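PDB 6ZZB: SAG family member (Sag19) from Eimeria tenella, which is of unknown function but, as a surface antigen of the parasite with a CAP-type fold, probably acts where the parasite meets its host. Local coordinates for residues A[79-84]-A[93-98]; A[87-92]-A[121-126]; A[44-49]-A[99-104]; A[187-192]-A[210-215]. One frame throughout, in Å; residues are numbered along the deposited sequence.

Contact 1: A[79-84]-A[93-98]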
loop_
_atom_site.group_PDB
_atom_site.type_symbol
_atom_site.label_atom_id
_atom_site.label_comp_id
_atom_site.label_asym_id
_atom_site.label_seq_id
_atom_site.Cartn_x
_atom_site.Cartn_y
_atom_site.Cartn_z
ATOM N N GLU A 79 -13.850 1.808 9.605
ATOM C CA GLU A 79 -12.671 2.602 9.991
ATOM C C GLU A 79 -11.976 3.145 8.749
ATOM O O GLU A 79 -11.586 4.296 8.740
ATOM C CB GLU A 79 -11.726 1.738 10.812
ATOM C CG GLU A 79 -12.284 1.344 12.158
ATOM C CD GLU A 79 -11.290 0.506 12.923
ATOM O OE1 GLU A 79 -10.964 -0.619 12.486
ATOM O OE2 GLU A 79 -10.898 0.944 14.010
ATOM N N VAL A 80 -11.848 2.294 7.731
ATOM C CA VAL A 80 -11.221 2.747 6.469
ATOM C C VAL A 80 -12.062 3.863 5.855
ATOM O O VAL A 80 -11.521 4.896 5.474
ATOM C CB VAL A 80 -11.054 1.562 5.508
ATOM C CG1 VAL A 80 -10.604 2.037 4.145
ATOM C CG2 VAL A 80 -10.099 0.539 6.088
ATOM N N THR A 81 -13.388 3.682 5.794
ATOM C CA THR A 81 -14.259 4.713 5.191
ATOM C C THR A 81 -14.108 6.030 5.943
ATOM O O THR A 81 -14.004 7.097 5.359
ATOM C CB THR A 81 -15.707 4.246 5.183
ATOM O OG1 THR A 81 -15.812 3.068 4.368
ATOM C CG2 THR A 81 -16.631 5.348 4.708
ATOM N N GLU A 82 -14.100 5.971 7.277
ATOM C CA GLU A 82 -14.034 7.216 8.073
ATOM C C GLU A 82 -12.651 7.880 7.983
ATOM O O GLU A 82 -12.548 9.112 7.904
ATOM C CB GLU A 82 -14.386 6.841 9.519
ATOM C CG GLU A 82 -14.852 7.996 10.341
ATOM C CD GLU A 82 -16.135 8.638 9.808
ATOM O OE1 GLU A 82 -16.164 9.790 9.789
ATOM O OE2 GLU A 82 -17.063 7.933 9.345
ATOM N N SER A 83 -11.588 7.075 7.979
ATOM C CA SER A 83 -10.215 7.602 7.794
ATOM C C SER A 83 -10.114 8.336 6.450
ATOM O O SER A 83 -9.597 9.450 6.386
ATOM C CB SER A 83 -9.231 6.489 7.897
ATOM O OG SER A 83 -7.919 6.945 7.633
ATOM N N LEU A 84 -10.655 7.712 5.398
ATOM C CA LEU A 84 -10.641 8.346 4.059
ATOM C C LEU A 84 -11.485 9.620 4.052
ATOM O O LEU A 84 -11.062 10.609 3.471
ATOM C CB LEU A 84 -11.124 7.308 3.054
ATOM C CG LEU A 84 -10.059 6.259 2.704
ATOM C CD1 LEU A 84 -10.692 5.112 1.954
ATOM C CD2 LEU A 84 -8.921 6.872 1.882
ATOM N N ALA A 93 -18.109 5.316 -3.436
ATOM C CA ALA A 93 -18.975 5.612 -2.273
ATOM C C ALA A 93 -18.661 4.634 -1.153
ATOM O O ALA A 93 -18.569 3.443 -1.398
ATOM C CB ALA A 93 -20.432 5.515 -2.648
ATOM N N SER A 94 -18.588 5.167 0.068
ATOM C CA SER A 94 -18.205 4.390 1.271
ATOM C C SER A 94 -16.951 3.574 0.959
ATOM O O SER A 94 -16.960 2.346 1.000
ATOM C CB SER A 94 -19.321 3.500 1.718
ATOM O OG SER A 94 -20.420 4.297 2.130
ATOM N N PRO A 95 -15.831 4.245 0.647
ATOM C CA PRO A 95 -14.654 3.530 0.137
ATOM C C PRO A 95 -14.032 2.594 1.170
ATOM O O PRO A 95 -13.955 2.926 2.364
ATOM C CB PRO A 95 -13.698 4.647 -0.283
ATOM C CG PRO A 95 -14.113 5.805 0.622
ATOM C CD PRO A 95 -15.623 5.682 0.687
ATOM N N THR A 96 -13.590 1.465 0.687
ATOM C CA THR A 96 -12.963 0.392 1.477
ATOM C C THR A 96 -11.784 -0.151 0.679
ATOM O O THR A 96 -11.682 0.164 -0.528
ATOM C CB THR A 96 -13.953 -0.731 1.760
ATOM O OG1 THR A 96 -14.307 -1.242 0.472
ATOM C CG2 THR A 96 -15.196 -0.292 2.509
ATOM N N ALA A 97 -10.938 -0.968 1.278
ATOM C CA ALA A 97 -9.809 -1.541 0.534
ATOM C C ALA A 97 -10.296 -2.335 -0.666
ATOM O O ALA A 97 -9.736 -2.185 -1.754
ATOM C CB ALA A 97 -8.902 -2.308 1.446
ATOM N N PRO A 98 -11.331 -3.201 -0.571
ATOM C CA PRO A 98 -11.775 -3.913 -1.766
ATOM C C PRO A 98 -12.227 -2.969 -2.881
ATOM O O PRO A 98 -11.895 -3.184 -4.039
ATOM C CB PRO A 98 -12.937 -4.776 -1.265
ATOM C CG PRO A 98 -12.622 -4.987 0.192
ATOM C CD PRO A 98 -11.980 -3.708 0.662
#
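The hydroxyl of T81 bridges helix 77-86 to the chain that leads into the next helix, with OG1 donating to P95 O at 2.7 Å. Its first torsion (-62°) sets OG1 beside the backbone N of its own residue, and from there the oxygen comes in above the plane of the P95 carbonyl, 45° out of it. The same carbonyl oxygen meets T81 CA in a CA-H...O contact of 3.4 Å. D77 O, one turn earlier, is also within bonding distance of this hydroxyl, whose single proton must serve one carbonyl or be shared.

L84 slides past the proline ring in the opposite direction, its CD1 lying 3.7 Å from P95 CG. The methyl of T81 meets the same ring nearer its nitrogen, with CG2 4.2 Å from P95 CD, the two side chains crossing at about a right angle. V80 brings CG1 to 3.9 Å from T96 CA, just before helix 97-105, for which T96 is the N-cap, its OG1 accepting a weak bond from K99 N. On the sheet side, V80 and L84 both rest on Y209.

Proline has no N-H to give, so what P95 offers the helix is its carbonyl and its ring. T81 uses both, L84 the ring alone, and the carbonyl of the buried P95 is given a hydroxyl partner between apolar neighbours.

Contact 2: A[87-92]-A[121-126]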
loop_
_atom_site.group_PDB
_atom_site.type_symbol
_atom_site.label_atom_id
_atom_site.label_comp_id
_atom_site.label_asym_id
_atom_site.label_seq_id
_atom_site.Cartn_x
_atom_site.Cartn_y
_atom_site.Cartn_z
ATOM N N ILE A 87 -9.699 12.710 5.131
ATOM C CA ILE A 87 -8.733 13.305 4.170
ATOM C C ILE A 87 -9.485 13.600 2.875
ATOM O O ILE A 87 -8.803 13.686 1.828
ATOM C CB ILE A 87 -7.463 12.454 3.972
ATOM C CG1 ILE A 87 -7.774 11.036 3.490
ATOM C CG2 ILE A 87 -6.655 12.453 5.256
ATOM C CD1 ILE A 87 -6.576 10.261 2.988
ATOM N N LYS A 88 -10.810 13.694 2.939
ATOM C CA LYS A 88 -11.653 14.233 1.839
ATOM C C LYS A 88 -11.668 13.256 0.664
ATOM O O LYS A 88 -11.771 13.694 -0.495
ATOM C CB LYS A 88 -11.124 15.614 1.429
ATOM C CG LYS A 88 -11.162 16.670 2.532
ATOM C CD LYS A 88 -12.541 16.869 3.145
ATOM C CE LYS A 88 -13.338 17.977 2.483
ATOM N NZ LYS A 88 -14.551 18.314 3.263
ATOM N N ILE A 89 -11.624 11.963 0.940
ATOM C CA ILE A 89 -11.792 10.902 -0.102
ATOM C C ILE A 89 -13.088 10.155 0.171
ATOM O O ILE A 89 -13.193 9.476 1.204
ATOM C CB ILE A 89 -10.556 9.970 -0.148
ATOM C CG1 ILE A 89 -9.307 10.760 -0.520
ATOM C CG2 ILE A 89 -10.807 8.796 -1.080
ATOM C CD1 ILE A 89 -8.005 9.998 -0.420
ATOM N N GLU A 90 -14.084 10.334 -0.699
ATOM C CA GLU A 90 -15.436 9.778 -0.492
ATOM C C GLU A 90 -15.942 9.066 -1.740
ATOM O O GLU A 90 -17.095 8.636 -1.761
ATOM C CB GLU A 90 -16.398 10.885 -0.062
ATOM C CG GLU A 90 -15.993 11.502 1.262
ATOM C CD GLU A 90 -17.109 12.234 1.989
ATOM O OE1 GLU A 90 -17.131 13.470 1.876
ATOM O OE2 GLU A 90 -17.938 11.562 2.683
ATOM N N GLU A 91 -15.055 8.822 -2.704
ATOM C CA GLU A 91 -15.384 8.007 -3.891
ATOM C C GLU A 91 -14.290 6.980 -4.093
ATOM O O GLU A 91 -13.138 7.297 -3.889
ATOM C CB GLU A 91 -15.465 8.900 -5.131
ATOM C CG GLU A 91 -16.667 9.827 -5.148
ATOM C CD GLU A 91 -18.010 9.166 -5.390
ATOM O OE1 GLU A 91 -18.987 9.938 -5.644
ATOM O OE2 GLU A 91 -18.129 7.953 -5.323
ATOM N N PRO A 92 -14.609 5.737 -4.445
ATOM C CA PRO A 92 -15.971 5.253 -4.628
ATOM C C PRO A 92 -16.787 5.273 -3.331
ATOM O O PRO A 92 -16.194 5.268 -2.264
ATOM C CB PRO A 92 -15.768 3.800 -5.074
ATOM C CG PRO A 92 -14.444 3.417 -4.498
ATOM C CD PRO A 92 -13.611 4.664 -4.563
ATOM N N LYS A 121 -1.108 7.662 -5.666
ATOM C CA LYS A 121 -1.137 9.124 -5.880
ATOM C C LYS A 121 -2.439 9.716 -5.359
ATOM O O LYS A 121 -2.440 10.931 -5.024
ATOM C CB LYS A 121 -0.955 9.444 -7.351
ATOM C CG LYS A 121 -2.127 9.109 -8.224
ATOM C CD LYS A 121 -1.927 9.608 -9.633
ATOM C CE LYS A 121 -3.105 9.280 -10.509
ATOM N NZ LYS A 121 -2.875 9.777 -11.886
ATOM N N LYS A 122 -3.513 8.942 -5.316
ATOM C CA LYS A 122 -4.822 9.415 -4.842
ATOM C C LYS A 122 -5.195 8.694 -3.539
ATOM O O LYS A 122 -5.552 9.370 -2.560
ATOM C CB LYS A 122 -5.921 9.208 -5.881
ATOM C CG LYS A 122 -7.308 9.542 -5.396
ATOM C CD LYS A 122 -8.301 9.535 -6.524
ATOM C CE LYS A 122 -9.673 9.961 -6.110
ATOM N NZ LYS A 122 -10.448 10.226 -7.349
ATOM N N TYR A 123 -5.184 7.371 -3.535
ATOM C CA TYR A 123 -5.601 6.530 -2.387
ATOM C C TYR A 123 -4.335 6.165 -1.639
ATOM O O TYR A 123 -3.538 5.390 -2.162
ATOM C CB TYR A 123 -6.365 5.293 -2.858
ATOM C CG TYR A 123 -7.621 5.656 -3.604
ATOM C CD1 TYR A 123 -8.765 6.014 -2.911
ATOM C CD2 TYR A 123 -7.685 5.610 -4.984
ATOM C CE1 TYR A 123 -9.927 6.362 -3.569
ATOM C CE2 TYR A 123 -8.830 5.968 -5.667
ATOM C CZ TYR A 123 -9.952 6.318 -4.952
ATOM O OH TYR A 123 -11.078 6.690 -5.627
ATOM N N PRO A 124 -4.072 6.758 -0.454
ATOM C CA PRO A 124 -2.820 6.493 0.242
ATOM C C PRO A 124 -2.801 5.081 0.803
ATOM O O PRO A 124 -3.750 4.681 1.483
ATOM C CB PRO A 124 -2.777 7.531 1.358
ATOM C CG PRO A 124 -4.181 7.973 1.546
ATOM C CD PRO A 124 -4.930 7.717 0.264
ATOM N N GLY A 125 -1.794 4.322 0.453
ATOM C CA GLY A 125 -1.596 2.993 0.993
ATOM C C GLY A 125 -0.560 2.254 0.208
ATOM O O GLY A 125 0.126 2.840 -0.656
ATOM N N LEU A 126 -0.406 0.981 0.518
ATOM C CA LEU A 126 0.439 0.038 -0.242
ATOM C C LEU A 126 -0.306 -0.395 -1.494
ATOM O O LEU A 126 -1.494 -0.738 -1.426
ATOM C CB LEU A 126 0.828 -1.137 0.651
ATOM C CG LEU A 126 1.546 -2.305 -0.016
ATOM C CD1 LEU A 126 2.483 -2.968 0.984
ATOM C CD2 LEU A 126 0.537 -3.290 -0.610
#
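Y123 and I89 carry this contact between two loops, and their torsions decide how they meet. The tyrosine has CG anti to its own carbonyl carbon (chi1 -61°), and the ring reaches out until OH donates to E91 O at 2.8 Å. That oxygen lies at the ring edge, near its plane, yet the hydroxyl stands above the plane of the E91 carbonyl, 37° out of it. Next to this bond P92 points its ring tip to tip at the phenol, bringing CD to 3.4 Å from Y123 OH; the peptide bond between E91 and P92 is cis. CG of K122 lies over one face of the tyrosine ring, offset toward the rim.

I89 sends out two branches. CG2, anti to the backbone N, comes obliquely to the aromatic ring, 3.6 Å from Y123 CE1. The longer branch ends in CD1, which presses to 3.3 Å from K122 O and also faces P124 CD.

I89 follows directly on the end of helix 77-86, a Schellman motif with K88 at C-prime in positive phi: I89 N bonds to L84 O and K88 N to K85 O. I87, just before, holds CG1 in the crowded position between its backbone N and carbonyl carbon (chi1 58°). The branch then ends at CD1, 3.6 Å from P124 CG, the two side chains meeting tip to tip. P213 touches both I87 and P124, while I100 and T103 of helix 97-105 pack against Y123.

Contact 3: A[44-49]-A[99-104]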
loop_
_atom_site.group_PDB
_atom_site.type_symbol
_atom_site.label_atom_id
_atom_site.label_comp_id
_atom_site.label_asym_id
_atom_site.label_seq_id
_atom_site.Cartn_x
_atom_site.Cartn_y
_atom_site.Cartn_z
ATOM N N PRO A 44 -13.890 -6.156 -12.176
ATOM C CA PRO A 44 -13.282 -7.210 -11.389
ATOM C C PRO A 44 -13.847 -7.142 -9.968
ATOM O O PRO A 44 -14.369 -6.120 -9.560
ATOM C CB PRO A 44 -11.802 -6.867 -11.401
ATOM C CG PRO A 44 -11.778 -5.372 -11.543
ATOM C CD PRO A 44 -12.946 -5.066 -12.456
ATOM N N GLN A 45 -13.742 -8.264 -9.294
ATOM C CA GLN A 45 -14.145 -8.396 -7.884
ATOM C C GLN A 45 -12.903 -8.503 -7.017
ATOM O O GLN A 45 -11.873 -8.989 -7.483
ATOM C CB GLN A 45 -15.025 -9.627 -7.714
ATOM C CG GLN A 45 -16.400 -9.470 -8.354
ATOM C CD GLN A 45 -17.359 -10.500 -7.810
ATOM O OE1 GLN A 45 -17.051 -11.687 -7.755
ATOM N NE2 GLN A 45 -18.506 -10.037 -7.343
ATOM N N ALA A 46 -13.012 -8.045 -5.788
ATOM C CA ALA A 46 -11.887 -8.096 -4.833
ATOM C C ALA A 46 -12.302 -8.898 -3.604
ATOM O O ALA A 46 -13.453 -8.838 -3.217
ATOM C CB ALA A 46 -11.447 -6.706 -4.447
ATOM N N ASP A 47 -11.329 -9.564 -3.016
ATOM C CA ASP A 47 -11.430 -10.313 -1.740
ATOM C C ASP A 47 -10.626 -9.552 -0.698
ATOM O O ASP A 47 -9.567 -8.993 -1.016
ATOM C CB ASP A 47 -10.889 -11.743 -1.848
ATOM C CG ASP A 47 -11.919 -12.738 -2.346
ATOM O OD1 ASP A 47 -13.014 -12.285 -2.753
ATOM O OD2 ASP A 47 -11.616 -13.945 -2.311
ATOM N N GLU A 48 -11.094 -9.603 0.526
ATOM C CA GLU A 48 -10.348 -9.093 1.692
ATOM C C GLU A 48 -9.135 -9.997 1.916
ATOM O O GLU A 48 -9.218 -11.212 1.748
ATOM C CB GLU A 48 -11.350 -9.099 2.847
ATOM C CG GLU A 48 -10.827 -8.613 4.159
ATOM C CD GLU A 48 -10.460 -9.710 5.140
ATOM O OE1 GLU A 48 -10.094 -10.810 4.687
ATOM O OE2 GLU A 48 -10.591 -9.460 6.355
ATOM N N LYS A 49 -7.992 -9.389 2.214
ATOM C CA LYS A 49 -6.709 -10.088 2.345
ATOM C C LYS A 49 -5.990 -9.723 3.641
ATOM O O LYS A 49 -4.820 -10.095 3.797
ATOM C CB LYS A 49 -5.801 -9.767 1.158
ATOM C CG LYS A 49 -6.286 -10.214 -0.199
ATOM C CD LYS A 49 -6.504 -11.693 -0.298
ATOM C CE LYS A 49 -6.615 -12.171 -1.744
ATOM N NZ LYS A 49 -6.945 -13.614 -1.815
ATOM N N LYS A 99 -12.973 -1.933 -2.531
ATOM C CA LYS A 99 -13.488 -1.011 -3.565
ATOM C C LYS A 99 -12.338 -0.258 -4.206
ATOM O O LYS A 99 -12.386 0.030 -5.417
ATOM C CB LYS A 99 -14.493 -0.036 -2.998
ATOM C CG LYS A 99 -15.739 -0.709 -2.474
ATOM C CD LYS A 99 -16.622 0.260 -1.722
ATOM C CE LYS A 99 -17.922 -0.360 -1.268
ATOM N NZ LYS A 99 -18.756 0.651 -0.581
ATOM N N ILE A 100 -11.316 0.102 -3.448
ATOM C CA ILE A 100 -10.154 0.823 -4.011
ATOM C C ILE A 100 -9.343 -0.137 -4.877
ATOM O O ILE A 100 -8.906 0.282 -5.969
ATOM C CB ILE A 100 -9.326 1.471 -2.896
ATOM C CG1 ILE A 100 -10.109 2.632 -2.295
ATOM C CG2 ILE A 100 -7.966 1.913 -3.414
ATOM C CD1 ILE A 100 -9.567 3.135 -0.961
ATOM N N ALA A 101 -9.141 -1.385 -4.466
ATOM C CA ALA A 101 -8.399 -2.337 -5.330
ATOM C C ALA A 101 -9.086 -2.424 -6.699
ATOM O O ALA A 101 -8.398 -2.403 -7.745
ATOM C CB ALA A 101 -8.303 -3.694 -4.656
ATOM N N VAL A 102 -10.398 -2.526 -6.698
ATOM C CA VAL A 102 -11.199 -2.585 -7.958
ATOM C C VAL A 102 -11.006 -1.275 -8.732
ATOM O O VAL A 102 -10.774 -1.297 -9.950
ATOM C CB VAL A 102 -12.666 -2.897 -7.663
ATOM C CG1 VAL A 102 -13.543 -2.658 -8.904
ATOM C CG2 VAL A 102 -12.812 -4.313 -7.115
ATOM N N THR A 103 -11.133 -0.141 -8.071
ATOM C CA THR A 103 -10.957 1.169 -8.726
ATOM C C THR A 103 -9.607 1.227 -9.428
ATOM O O THR A 103 -9.494 1.775 -10.549
ATOM C CB THR A 103 -11.113 2.329 -7.727
ATOM O OG1 THR A 103 -12.444 2.261 -7.204
ATOM C CG2 THR A 103 -10.837 3.681 -8.349
ATOM N N LEU A 104 -8.544 0.759 -8.788
ATOM C CA LEU A 104 -7.169 0.802 -9.308
ATOM C C LEU A 104 -6.977 -0.202 -10.453
ATOM O O LEU A 104 -6.207 0.126 -11.378
ATOM C CB LEU A 104 -6.180 0.519 -8.175
ATOM C CG LEU A 104 -6.112 1.597 -7.092
ATOM C CD1 LEU A 104 -5.226 1.136 -5.960
ATOM C CD2 LEU A 104 -5.591 2.920 -7.631
#
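V102 meets the chain entering strand 46-48 with both of its methyl groups. CG2 lies 3.4 Å from P44 O and 3.8 Å from A46 CB, filling the angle between a carbonyl and the small side chain two residues on. CG1, anti to the backbone N (chi1 168°), shares that oxygen and passes the proline ring at a slant, 4.2 Å from P44 CG. The neighbouring A101 adds a looser contact, its CB 4.4 Å from A46 CB.

The next shell fixes each partner separately. On the strand side, Q45, D47 and K49 make backbone hydrogen bonds with K197, A195 and C193, which put this short strand at the side of strand 190-196; a salt bridge from D47 to K197 adds to them. On the helix side, K99 O takes two donors from T103: N and OG1, each 2.9 Å away, approach it from opposite faces of the carbonyl plane. K99 NZ in turn is hydrogen-bonded to A93 O and S94 O, ahead of the helix. I100 and L104 pack onto F207 of the sheet, and V102 also touches T196.

With only apolar atoms and one carbonyl oxygen facing V102, no hydrogen bond across the contact fixes the alignment of strand and helix, which therefore probably rests largely on the bonds each makes with its own surroundings.

Contact 4: A[187-192]-A[210-215]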
loop_
_atom_site.group_PDB
_atom_site.type_symbol
_atom_site.label_atom_id
_atom_site.label_comp_id
_atom_site.label_asym_id
_atom_site.label_seq_id
_atom_site.Cartn_x
_atom_site.Cartn_y
_atom_site.Cartn_z
ATOM N N LYS A 187 3.028 6.233 12.003
ATOM C CA LYS A 187 1.595 6.653 11.958
ATOM C C LYS A 187 0.690 5.434 11.709
ATOM O O LYS A 187 -0.505 5.569 11.977
ATOM C CB LYS A 187 1.277 7.662 10.859
ATOM C CG LYS A 187 1.916 9.029 10.994
ATOM C CD LYS A 187 1.629 9.897 9.802
ATOM C CE LYS A 187 0.185 10.324 9.796
ATOM N NZ LYS A 187 -0.058 11.484 8.916
ATOM N N SER A 188 1.206 4.326 11.175
ATOM C CA SER A 188 0.389 3.106 10.892
ATOM C C SER A 188 0.082 2.404 12.233
ATOM O O SER A 188 1.032 2.033 12.960
ATOM C CB SER A 188 1.078 2.188 9.886
ATOM O OG SER A 188 1.233 2.844 8.606
ATOM N N LYS A 189 -1.200 2.229 12.585
ATOM C CA LYS A 189 -1.678 1.427 13.746
ATOM C C LYS A 189 -2.569 0.242 13.303
ATOM O O LYS A 189 -2.623 -0.818 13.956
ATOM C CB LYS A 189 -2.451 2.338 14.698
ATOM C CG LYS A 189 -1.683 3.561 15.206
ATOM C CD LYS A 189 -2.587 4.726 15.572
ATOM C CE LYS A 189 -1.878 6.068 15.589
ATOM N NZ LYS A 189 -1.751 6.638 14.222
ATOM N N LYS A 190 -3.278 0.418 12.180
ATOM C CA LYS A 190 -4.192 -0.623 11.668
ATOM C C LYS A 190 -4.047 -0.685 10.155
ATOM O O LYS A 190 -3.617 0.331 9.568
ATOM C CB LYS A 190 -5.647 -0.298 12.024
ATOM C CG LYS A 190 -5.879 0.036 13.492
ATOM C CD LYS A 190 -7.333 0.135 13.824
ATOM C CE LYS A 190 -7.557 0.664 15.221
ATOM N NZ LYS A 190 -8.940 0.401 15.641
ATOM N N VAL A 191 -4.446 -1.803 9.588
ATOM C CA VAL A 191 -4.367 -1.995 8.120
ATOM C C VAL A 191 -5.529 -2.845 7.637
ATOM O O VAL A 191 -5.962 -3.756 8.327
ATOM C CB VAL A 191 -2.996 -2.564 7.731
ATOM C CG1 VAL A 191 -2.774 -3.962 8.283
ATOM C CG2 VAL A 191 -2.770 -2.554 6.217
ATOM N N SER A 192 -6.045 -2.504 6.462
ATOM C CA SER A 192 -7.022 -3.321 5.729
ATOM C C SER A 192 -6.489 -3.582 4.327
ATOM O O SER A 192 -6.228 -2.602 3.619
ATOM C CB SER A 192 -8.345 -2.627 5.676
ATOM O OG SER A 192 -9.281 -3.426 4.953
ATOM N N PHE A 210 -3.644 1.886 5.382
ATOM C CA PHE A 210 -3.120 2.043 6.747
ATOM C C PHE A 210 -3.807 3.228 7.417
ATOM O O PHE A 210 -3.921 4.291 6.833
ATOM C CB PHE A 210 -1.611 2.260 6.704
ATOM C CG PHE A 210 -0.854 1.087 6.138
ATOM C CD1 PHE A 210 -0.764 0.884 4.760
ATOM C CD2 PHE A 210 -0.229 0.164 6.962
ATOM C CE1 PHE A 210 -0.092 -0.198 4.235
ATOM C CE2 PHE A 210 0.465 -0.914 6.431
ATOM C CZ PHE A 210 0.537 -1.101 5.070
ATOM N N ILE A 211 -4.241 3.014 8.665
ATOM C CA ILE A 211 -4.773 4.079 9.541
ATOM C C ILE A 211 -3.687 4.324 10.573
ATOM O O ILE A 211 -3.336 3.376 11.277
ATOM C CB ILE A 211 -6.105 3.653 10.175
ATOM C CG1 ILE A 211 -7.128 3.231 9.124
ATOM C CG2 ILE A 211 -6.628 4.759 11.098
ATOM C CD1 ILE A 211 -8.464 2.833 9.715
ATOM N N ASP A 212 -3.126 5.547 10.647
ATOM C CA ASP A 212 -3.414 6.732 9.867
ATOM C C ASP A 212 -2.528 6.758 8.636
ATOM O O ASP A 212 -1.405 6.281 8.700
ATOM C CB ASP A 212 -3.107 7.988 10.690
ATOM C CG ASP A 212 -4.051 8.144 11.859
ATOM O OD1 ASP A 212 -5.264 8.000 11.650
ATOM O OD2 ASP A 212 -3.543 8.446 12.953
ATOM N N PRO A 213 -3.008 7.260 7.492
ATOM C CA PRO A 213 -2.203 7.286 6.281
ATOM C C PRO A 213 -1.070 8.301 6.328
ATOM O O PRO A 213 -1.262 9.411 6.831
ATOM C CB PRO A 213 -3.204 7.670 5.184
ATOM C CG PRO A 213 -4.275 8.466 5.915
ATOM C CD PRO A 213 -4.363 7.788 7.270
ATOM N N LEU A 214 0.046 7.968 5.699
ATOM C CA LEU A 214 1.040 8.995 5.344
ATOM C C LEU A 214 0.413 9.993 4.392
ATOM O O LEU A 214 -0.308 9.601 3.457
ATOM C CB LEU A 214 2.259 8.375 4.664
ATOM C CG LEU A 214 3.199 7.647 5.585
ATOM C CD1 LEU A 214 4.217 6.898 4.734
ATOM C CD2 LEU A 214 3.880 8.623 6.540
ATOM N N ARG A 215 0.733 11.268 4.574
ATOM C CA ARG A 215 0.261 12.349 3.690
ATOM C C ARG A 215 1.449 13.203 3.249
ATOM O O ARG A 215 2.468 13.179 3.924
ATOM C CB ARG A 215 -0.830 13.134 4.425
ATOM C CG ARG A 215 -2.018 12.250 4.786
ATOM C CD ARG A 215 -3.143 13.038 5.394
ATOM N NE ARG A 215 -3.661 14.003 4.425
ATOM C CZ ARG A 215 -4.342 15.095 4.736
ATOM N NH1 ARG A 215 -4.617 15.381 6.000
ATOM N NH2 ARG A 215 -4.760 15.895 3.772
HETATM O O HOH W 1 -2.820 10.975 8.478
HETATM O O HOH W 2 1.114 5.515 7.719
#
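K190 and I211 exchange backbone hydrogen bonds where strand 203-211 ends and strand 190-196 begins. I211 N donates to K190 O, and I211 O receives two donors: K190 N, lying in the carbonyl plane, and K189 N at 2.8 Å in a nearly straight bond. The peptide between I211 and D212 is cis, and its nitrogen, D212 N, donates to K187 O.

Charge closes over this end. K189, bent at its last torsion (chi4 81°), brings NZ to 2.8 Å from D212 OD2 in a salt bridge, meeting the carboxylate from above its plane. The same NZ donates to K187 O at 2.8 Å, on the opposite face of that carbonyl from D212 N. K187 NZ reaches P213 O directly at 3.2 Å and through a water, though the salt-bridge partner of K187 NZ is D218. A second water donates to both S188 OG and D212 O; OG is also hydrogen-bonded to F182 O.

Among apolar contacts, V191 and F210 lie side by side as a non-hydrogen-bonded pair. V191 CG2 sits over the centre of the phenyl face, 3.7 Å from the centroid, a CH-pi contact. Helices 50-61 and 175-183 cover these two residues, whereas I211 turns its side chain to helix 77-86.

K189 and K190 opposite I211 form a classic beta bulge at the open end of hairpin 190-196/203-211, in an alpha-beta-alpha sandwich consistent with the CAP fold.

In the fold
Contacts 1 and 2 lie side by side, centres about 8 Å apart, and their segments alternate along the chain, so the linker between helices 77-86 and 97-105 serves both. Contact 1 is nested within the long loop closed by contact 3, which shares helix 97-105 with it; contact 4 comes last in sequence. Contact 3 uses strand 46-48 and contact 4 strands 190-196 and 203-211 of the same sheet, although their centres are about 18 Å apart and they do not touch. A salt bridge between E79 and K190 connects contacts 1 and 4. Contacts 1 to 3 thus pack helices 77-86 and 97-105 and their linker against their surroundings, while contact 4 closes the hairpin in the sheet beneath.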